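Local coordinates for protein aromatic-ring-hydroxylating dioxygenase beta subunit (Catenulispora acidiphila, PDB 6VW4) that is of unknown function but binds the tricyclic aromatic acid S-DNPA in the pocket of its SnoaL-like, NTF2-type fold, at residues R121-R126 and L133-W138; R76-T81 and F100-L105. All coordinates share one frame; numbering follows the deposited sequence.

Interaction 2 comes first along the chain, joining strands 75-86 and 96-108; interaction 1 follows, joining strands 111-126 and 132-139. Both are antiparallel hairpins of one mixed sheet, in which the middle strands 96-108 and 111-126 are neighbours, so the two pairings lie next to each other across the sheet. Their centres are about 17 Å apart, on opposite sides of the chain's centre. They nevertheless touch: R137 NH2 packs against F80 and F100, and D122 OD2 lies 3.5 Å from F100 CE1. Both also reach the bound ligand, whose pocket therefore takes side chains from two hairpins of the sheet.

Interaction 1 of 2, residues R121-R126 and L133-W138; sequences RDVLVR and LTASRW. With SDN ([(3S)-9-hydroxy-1-methyl-10-oxo-4,10-dihydro-3H-benzo[g]isochromen-3-yl]acetic acid), chain C.
Two torsions bring D122 and R137 together: the aspartate CG stands anti to its own carbonyl carbon (chi1 -83°), whereas the arginine CG lies anti to the backbone N (chi1 167°), its chain bending at chi3. The two side chains then run alongside each other from a non-hydrogen-bonded pair, carboxylate and guanidinium nearly coplanar (19°). R137 grips side-on, NE to OD1 at 2.8 Å and NH2 to OD2, each oxygen using its syn lone pair; this two-pronged salt bridge suits a buried pair of opposite charges. OD2 also accepts from Q18 and from a water at 2.7 Å, which in turn accepts from T134 OG1. The threonine hydroxyl's stronger protein partner is H17 of helix 8-26. One face of the guanidinium lies under SDN C9, and R137 NH1 comes within 3.2 Å of SDN C10, so the aspartate fixes the rotation of a planar group whose NH1 meets the rim of the ligand's rings.

On the face of V123 and S136 the serine OG sits between the backbone N and the carbonyl carbon, a position that turns it against V123 CB at 3.2 Å. V123 O accepts from two amides, A135 N at 2.8 Å and S136 N at 3.2 Å. A135, with a near-helical backbone, supplies the extra residue; its small CB lies beside V123 CG1 without crowding it. The register therefore slips by one, and beyond it V125 and L133 exchange two backbone bonds; beta-branched V125 suits an extended strand, and L133 adds an apolar side chain on that face.

A135 and S136 both facing V123 make a classic beta bulge. It kinks strand 132-139 within a hairpin of the curved NTF2-like sheet, on whose concave side R137 lines the ligand pocket, held by D122.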
loop_
_atom_site.group_PDB
_atom_site.type_symbol
_atom_site.label_atom_id
_atom_site.label_comp_id
_atom_site.label_asym_id
_atom_site.label_seq_id
_atom_site.Cartn_x
_atom_site.Cartn_y
_atom_site.Cartn_z
ATOM N N ARG A 121 -3.335 -8.341 -13.069
ATOM C CA ARG A 121 -2.161 -9.102 -13.491
ATOM C C ARG A 121 -1.385 -8.333 -14.558
ATOM O O ARG A 121 -1.943 -7.947 -15.596
ATOM C CB ARG A 121 -2.551 -10.470 -14.030
ATOM C CG ARG A 121 -1.356 -11.210 -14.623
ATOM C CD ARG A 121 -1.627 -12.690 -14.857
ATOM N NE ARG A 121 -1.791 -13.448 -13.627
ATOM C CZ ARG A 121 -2.227 -14.701 -13.557
ATOM N NH1 ARG A 121 -2.549 -15.356 -14.662
ATOM N NH2 ARG A 121 -2.339 -15.299 -12.375
ATOM N N ASP A 122 -0.106 -8.100 -14.294
ATOM C CA ASP A 122 0.804 -7.488 -15.247
ATOM C C ASP A 122 1.770 -8.554 -15.749
ATOM O O ASP A 122 2.124 -9.485 -15.013
ATOM C CB ASP A 122 1.631 -6.366 -14.610
ATOM C CG ASP A 122 0.910 -5.057 -14.548
ATOM O OD1 ASP A 122 -0.221 -4.971 -15.089
ATOM O OD2 ASP A 122 1.496 -4.107 -13.975
ATOM N N VAL A 123 2.219 -8.402 -16.994
ATOM C CA VAL A 123 3.372 -9.143 -17.511
ATOM C C VAL A 123 4.405 -8.110 -17.950
ATOM O O VAL A 123 4.093 -7.204 -18.738
ATOM C CB VAL A 123 3.001 -10.075 -18.667
ATOM C CG1 VAL A 123 4.262 -10.730 -19.207
ATOM C CG2 VAL A 123 1.982 -11.159 -18.198
ATOM N N LEU A 124 5.617 -8.208 -17.402
ATOM C CA LEU A 124 6.698 -7.278 -17.708
ATOM C C LEU A 124 7.818 -8.015 -18.432
ATOM O O LEU A 124 8.065 -9.204 -18.196
ATOM C CB LEU A 124 7.283 -6.609 -16.453
ATOM C CG LEU A 124 6.232 -5.702 -15.772
ATOM C CD1 LEU A 124 5.687 -6.405 -14.543
ATOM C CD2 LEU A 124 6.738 -4.390 -15.320
ATOM N N VAL A 125 8.488 -7.274 -19.311
ATOM C CA VAL A 125 9.661 -7.712 -20.041
ATOM C C VAL A 125 10.703 -6.609 -19.906
ATOM O O VAL A 125 10.419 -5.494 -19.470
ATOM C CB VAL A 125 9.385 -7.998 -21.536
ATOM C CG1 VAL A 125 8.448 -9.142 -21.692
ATOM C CG2 VAL A 125 8.838 -6.797 -22.213
ATOM N N ARG A 126 11.930 -6.946 -20.253
ATOM C CA ARG A 126 13.019 -5.987 -20.237
ATOM C C ARG A 126 13.270 -5.496 -21.656
ATOM O O ARG A 126 13.294 -6.288 -22.599
ATOM C CB ARG A 126 14.269 -6.621 -19.635
ATOM C CG ARG A 126 15.013 -5.656 -18.796
ATOM C CD ARG A 126 16.082 -6.364 -18.042
ATOM N NE ARG A 126 15.651 -6.848 -16.736
ATOM C CZ ARG A 126 15.406 -6.066 -15.696
ATOM N NH1 ARG A 126 15.513 -4.752 -15.830
ATOM N NH2 ARG A 126 15.025 -6.607 -14.531
ATOM N N LEU A 133 9.465 -2.888 -19.176
ATOM C CA LEU A 133 8.268 -2.376 -19.821
ATOM C C LEU A 133 7.140 -3.361 -19.607
ATOM O O LEU A 133 7.380 -4.555 -19.434
ATOM C CB LEU A 133 8.445 -2.176 -21.336
ATOM C CG LEU A 133 9.492 -1.201 -21.872
ATOM C CD1 LEU A 133 9.903 -1.673 -23.294
ATOM C CD2 LEU A 133 8.959 0.190 -21.869
ATOM N N THR A 134 5.905 -2.859 -19.689
ATOM C CA THR A 134 4.714 -3.671 -19.465
ATOM C C THR A 134 4.242 -4.231 -20.802
ATOM O O THR A 134 3.827 -3.485 -21.693
ATOM C CB THR A 134 3.589 -2.848 -18.804
ATOM O OG1 THR A 134 4.080 -2.155 -17.670
ATOM C CG2 THR A 134 2.405 -3.723 -18.335
ATOM N N ALA A 135 4.314 -5.534 -20.930
ATOM C CA ALA A 135 3.765 -6.221 -22.079
ATOM C C ALA A 135 2.255 -6.325 -21.983
ATOM O O ALA A 135 1.555 -6.213 -22.997
ATOM C CB ALA A 135 4.363 -7.620 -22.173
ATOM N N SER A 136 1.736 -6.587 -20.783
ATOM C CA SER A 136 0.292 -6.641 -20.611
ATOM C C SER A 136 -0.136 -6.246 -19.199
ATOM O O SER A 136 0.606 -6.432 -18.215
ATOM C CB SER A 136 -0.261 -8.046 -20.967
ATOM O OG SER A 136 0.430 -9.069 -20.285
ATOM N N ARG A 137 -1.353 -5.705 -19.133
ATOM C CA ARG A 137 -2.049 -5.377 -17.895
ATOM C C ARG A 137 -3.508 -5.805 -18.035
ATOM O O ARG A 137 -4.223 -5.350 -18.935
ATOM C CB ARG A 137 -1.940 -3.886 -17.583
ATOM C CG ARG A 137 -2.894 -3.418 -16.493
ATOM C CD ARG A 137 -2.400 -2.125 -15.904
ATOM N NE ARG A 137 -1.199 -2.365 -15.130
ATOM C CZ ARG A 137 -0.418 -1.401 -14.662
ATOM N NH1 ARG A 137 -0.709 -0.137 -14.912
ATOM N NH2 ARG A 137 0.677 -1.702 -13.977
ATOM N N TRP A 138 -3.926 -6.693 -17.159
ATOM C CA TRP A 138 -5.233 -7.317 -17.185
ATOM C C TRP A 138 -5.941 -6.977 -15.868
ATOM O O TRP A 138 -5.600 -7.514 -14.810
ATOM C CB TRP A 138 -5.070 -8.817 -17.404
ATOM C CG TRP A 138 -6.232 -9.374 -18.114
ATOM C CD1 TRP A 138 -7.338 -9.959 -17.551
ATOM C CD2 TRP A 138 -6.452 -9.370 -19.534
ATOM N NE1 TRP A 138 -8.225 -10.332 -18.538
ATOM C CE2 TRP A 138 -7.708 -9.979 -19.762
ATOM C CE3 TRP A 138 -5.705 -8.918 -20.634
ATOM C CZ2 TRP A 138 -8.237 -10.146 -21.048
ATOM C CZ3 TRP A 138 -6.231 -9.090 -21.912
ATOM C CH2 TRP A 138 -7.487 -9.696 -22.107
HETATM O O4 SDN C . -3.965 1.696 -15.356
HETATM C C11 SDN C . -4.486 0.887 -14.345
HETATM C C12 SDN C . -5.846 0.874 -14.041
HETATM C C13 SDN C . -6.795 1.780 -14.858
HETATM O O5 SDN C . -6.364 2.468 -15.724
HETATM C C14 SDN C . -8.279 1.773 -14.536
HETATM C C15 SDN C . -9.241 2.659 -15.362
HETATM O O3 SDN C . -10.599 2.179 -15.469
HETATM C C16 SDN C . -8.776 3.870 -16.185
HETATM C C10 SDN C . -3.623 0.112 -13.587
HETATM C C9 SDN C . -4.112 -0.698 -12.551
HETATM C C8 SDN C . -5.467 -0.723 -12.257
HETATM C C7 SDN C . -6.344 0.068 -12.993
HETATM C C6 SDN C . -7.868 0.046 -12.647
HETATM C C5 SDN C . -8.793 0.931 -13.480
HETATM C C4 SDN C . -10.227 0.916 -13.189
HETATM C C3 SDN C . -11.118 1.568 -14.234
HETATM C C2 SDN C . -11.656 2.723 -13.409
HETATM C C1 SDN C . -13.108 2.762 -12.980
HETATM O O2 SDN C . -13.863 1.801 -13.257
HETATM O O1 SDN C . -13.524 3.781 -12.356
HETATM O O HOH W 1 3.412 -2.566 -15.168
#

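Interaction 2 of 2, residues R76-T81 and F100-L105. With SDN ([(3S)-9-hydroxy-1-methyl-10-oxo-4,10-dihydro-3H-benzo[g]isochromen-3-yl]acetic acid), chain C.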
loop_
_atom_site.group_PDB
_atom_site.type_symbol
_atom_site.label_atom_id
_atom_site.label_comp_id
_atom_site.label_asym_id
_atom_site.label_seq_id
_atom_site.Cartn_x
_atom_site.Cartn_y
_atom_site.Cartn_z
ATOM N N ARG A 76 -7.763 11.562 -9.689
ATOM C CA ARG A 76 -7.732 10.147 -9.377
ATOM C C ARG A 76 -6.347 9.730 -8.880
ATOM O O ARG A 76 -5.334 10.348 -9.211
ATOM C CB ARG A 76 -8.053 9.312 -10.599
ATOM C CG ARG A 76 -9.088 9.892 -11.522
ATOM C CD ARG A 76 -10.141 8.835 -11.859
ATOM N NE ARG A 76 -9.557 7.596 -12.365
ATOM C CZ ARG A 76 -10.214 6.444 -12.458
ATOM N NH1 ARG A 76 -11.482 6.381 -12.075
ATOM N NH2 ARG A 76 -9.605 5.361 -12.922
ATOM N N ARG A 77 -6.330 8.666 -8.072
ATOM C CA ARG A 77 -5.132 8.052 -7.520
ATOM C C ARG A 77 -5.325 6.548 -7.569
ATOM O O ARG A 77 -6.406 6.061 -7.248
ATOM C CB ARG A 77 -4.866 8.438 -6.068
ATOM C CG ARG A 77 -4.507 9.881 -5.823
ATOM C CD ARG A 77 -3.268 10.301 -6.566
ATOM N NE ARG A 77 -3.132 11.739 -6.480
ATOM C CZ ARG A 77 -2.322 12.455 -7.238
ATOM N NH1 ARG A 77 -1.573 11.855 -8.128
ATOM N NH2 ARG A 77 -2.274 13.768 -7.099
ATOM N N HIS A 78 -4.295 5.819 -7.976
ATOM C CA HIS A 78 -4.303 4.365 -7.985
ATOM C C HIS A 78 -3.281 3.891 -6.977
ATOM O O HIS A 78 -2.080 4.135 -7.162
ATOM C CB HIS A 78 -3.934 3.798 -9.351
ATOM C CG HIS A 78 -4.950 4.076 -10.391
ATOM N ND1 HIS A 78 -5.072 5.305 -10.991
ATOM C CD2 HIS A 78 -5.912 3.290 -10.926
ATOM C CE1 HIS A 78 -6.080 5.269 -11.844
ATOM N NE2 HIS A 78 -6.591 4.053 -11.838
ATOM N N MET A 79 -3.738 3.172 -5.960
ATOM C CA MET A 79 -2.864 2.635 -4.925
ATOM C C MET A 79 -2.681 1.147 -5.102
ATOM O O MET A 79 -3.635 0.374 -4.919
ATOM C CB MET A 79 -3.459 2.916 -3.553
ATOM C CG MET A 79 -3.234 4.326 -3.172
ATOM S SD MET A 79 -4.497 4.935 -2.067
ATOM C CE MET A 79 -3.949 6.677 -2.086
ATOM N N PHE A 80 -1.443 0.755 -5.335
ATOM C CA PHE A 80 -1.123 -0.635 -5.545
ATOM C C PHE A 80 -0.662 -1.236 -4.227
ATOM O O PHE A 80 0.120 -0.615 -3.508
ATOM C CB PHE A 80 -0.039 -0.740 -6.595
ATOM C CG PHE A 80 -0.484 -0.455 -8.005
ATOM C CD1 PHE A 80 -1.718 0.088 -8.277
ATOM C CD2 PHE A 80 0.386 -0.715 -9.081
ATOM C CE1 PHE A 80 -2.107 0.327 -9.588
ATOM C CE2 PHE A 80 0.001 -0.474 -10.381
ATOM C CZ PHE A 80 -1.241 0.055 -10.637
ATOM N N THR A 81 -1.126 -2.456 -3.916
ATOM C CA THR A 81 -0.537 -3.214 -2.803
ATOM C C THR A 81 -0.509 -4.706 -3.144
ATOM O O THR A 81 -1.079 -5.138 -4.149
ATOM C CB THR A 81 -1.324 -3.002 -1.494
ATOM O OG1 THR A 81 -2.671 -3.465 -1.681
ATOM C CG2 THR A 81 -1.324 -1.546 -1.052
ATOM N N PHE A 100 -1.281 -8.302 -8.230
ATOM C CA PHE A 100 -1.383 -7.321 -7.177
ATOM C C PHE A 100 -2.805 -6.776 -7.102
ATOM O O PHE A 100 -3.665 -7.097 -7.915
ATOM C CB PHE A 100 -0.341 -6.200 -7.406
ATOM C CG PHE A 100 -0.510 -5.462 -8.698
ATOM C CD1 PHE A 100 0.045 -5.959 -9.892
ATOM C CD2 PHE A 100 -1.218 -4.281 -8.739
ATOM C CE1 PHE A 100 -0.098 -5.274 -11.096
ATOM C CE2 PHE A 100 -1.382 -3.569 -9.968
ATOM C CZ PHE A 100 -0.825 -4.070 -11.137
ATOM N N TYR A 101 -3.027 -5.949 -6.079
ATOM C CA TYR A 101 -4.294 -5.294 -5.802
ATOM C C TYR A 101 -4.166 -3.829 -6.170
ATOM O O TYR A 101 -3.117 -3.199 -5.948
ATOM C CB TYR A 101 -4.696 -5.422 -4.316
ATOM C CG TYR A 101 -5.061 -6.825 -3.839
ATOM C CD1 TYR A 101 -5.249 -7.879 -4.746
ATOM C CD2 TYR A 101 -5.208 -7.092 -2.479
ATOM C CE1 TYR A 101 -5.607 -9.136 -4.299
ATOM C CE2 TYR A 101 -5.549 -8.314 -2.028
ATOM C CZ TYR A 101 -5.779 -9.331 -2.941
ATOM O OH TYR A 101 -6.114 -10.565 -2.457
ATOM N N THR A 102 -5.238 -3.291 -6.724
ATOM C CA THR A 102 -5.376 -1.862 -6.929
ATOM C C THR A 102 -6.589 -1.368 -6.165
ATOM O O THR A 102 -7.622 -2.036 -6.141
ATOM C CB THR A 102 -5.551 -1.483 -8.409
ATOM O OG1 THR A 102 -4.426 -1.961 -9.137
ATOM C CG2 THR A 102 -5.587 0.038 -8.534
ATOM N N LEU A 103 -6.442 -0.203 -5.543
ATOM C CA LEU A 103 -7.542 0.585 -5.017
ATOM C C LEU A 103 -7.597 1.945 -5.713
ATOM O O LEU A 103 -6.637 2.720 -5.641
ATOM C CB LEU A 103 -7.378 0.779 -3.512
ATOM C CG LEU A 103 -8.561 1.505 -2.853
ATOM C CD1 LEU A 103 -9.820 0.698 -2.965
ATOM C CD2 LEU A 103 -8.281 1.829 -1.389
ATOM N N VAL A 104 -8.730 2.258 -6.334
ATOM C CA VAL A 104 -8.934 3.529 -7.022
ATOM C C VAL A 104 -9.548 4.553 -6.079
ATOM O O VAL A 104 -10.521 4.282 -5.378
ATOM C CB VAL A 104 -9.819 3.328 -8.264
ATOM C CG1 VAL A 104 -9.905 4.613 -9.067
ATOM C CG2 VAL A 104 -9.272 2.189 -9.097
ATOM N N LEU A 105 -8.968 5.735 -6.057
ATOM C CA LEU A 105 -9.507 6.877 -5.335
ATOM C C LEU A 105 -9.816 8.003 -6.311
ATOM O O LEU A 105 -9.061 8.242 -7.262
ATOM C CB LEU A 105 -8.547 7.368 -4.300
ATOM C CG LEU A 105 -8.333 6.341 -3.200
ATOM C CD1 LEU A 105 -7.251 6.877 -2.346
ATOM C CD2 LEU A 105 -9.579 6.112 -2.388
HETATM O O4 SDN C . -3.965 1.696 -15.356
HETATM C C11 SDN C . -4.486 0.887 -14.345
HETATM C C12 SDN C . -5.846 0.874 -14.041
HETATM C C13 SDN C . -6.795 1.780 -14.858
HETATM O O5 SDN C . -6.364 2.468 -15.724
HETATM C C14 SDN C . -8.279 1.773 -14.536
HETATM C C15 SDN C . -9.241 2.659 -15.362
HETATM O O3 SDN C . -10.599 2.179 -15.469
HETATM C C16 SDN C . -8.776 3.870 -16.185
HETATM C C10 SDN C . -3.623 0.112 -13.587
HETATM C C9 SDN C . -4.112 -0.698 -12.551
HETATM C C8 SDN C . -5.467 -0.723 -12.257
HETATM C C7 SDN C . -6.344 0.068 -12.993
HETATM C C6 SDN C . -7.868 0.046 -12.647
HETATM C C5 SDN C . -8.793 0.931 -13.480
HETATM C C4 SDN C . -10.227 0.916 -13.189
HETATM C C3 SDN C . -11.118 1.568 -14.234
HETATM C C2 SDN C . -11.656 2.723 -13.409
HETATM C C1 SDN C . -13.108 2.762 -12.980
HETATM O O2 SDN C . -13.863 1.801 -13.257
HETATM O O1 SDN C . -13.524 3.781 -12.356
HETATM O O HOH W 2 -4.285 -1.822 -3.267
#
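F80 and T102 form a non-hydrogen-bonded pair, their side chains running alongside each other. From CB, 4.0 Å from Y101 O, the F80 chain turns with CG anti to the carbonyl carbon (chi1 -73°). CG and CD2 lie under F100 CE2, while CD1 faces T102 OG1, a buried hydroxyl with no polar partner in the model. CE1 meets the same OG1 at 3.3 Å; over one face of the ring stands F100 CE2, above its centre and 3.4 Å from F80 CE2, the two ring planes oblique at 37°. The tip, CZ, reaches SDN C9 at 3.5 Å. A flat, apolar ring suits this place, since it offers a face to F100 while CZ meets the ligand's rings.

On the same face H78 presents its ring to the ligand, its ND1 held by D26. R76, chain bent twice, lays its guanidinium over V104 CG1 and sends NH1 to the ligand's carboxylate oxygen O1 in a weak hydrogen bond of 3.3 Å.

R77 with L105, M79 with L103 and T81 with Y101 exchange backbone bonds in both directions. Strand 96-108 also pairs with 111-126, while 75-86 is outermost within the chain. Helix 8-26 covers the pocket face, M22 packing on H78 and F80. The reverse face, with M79, L103 and L105, packs against the second and third subunits, where R77 bridges to D142 of the second and Y101 OH bonds D26 of the third.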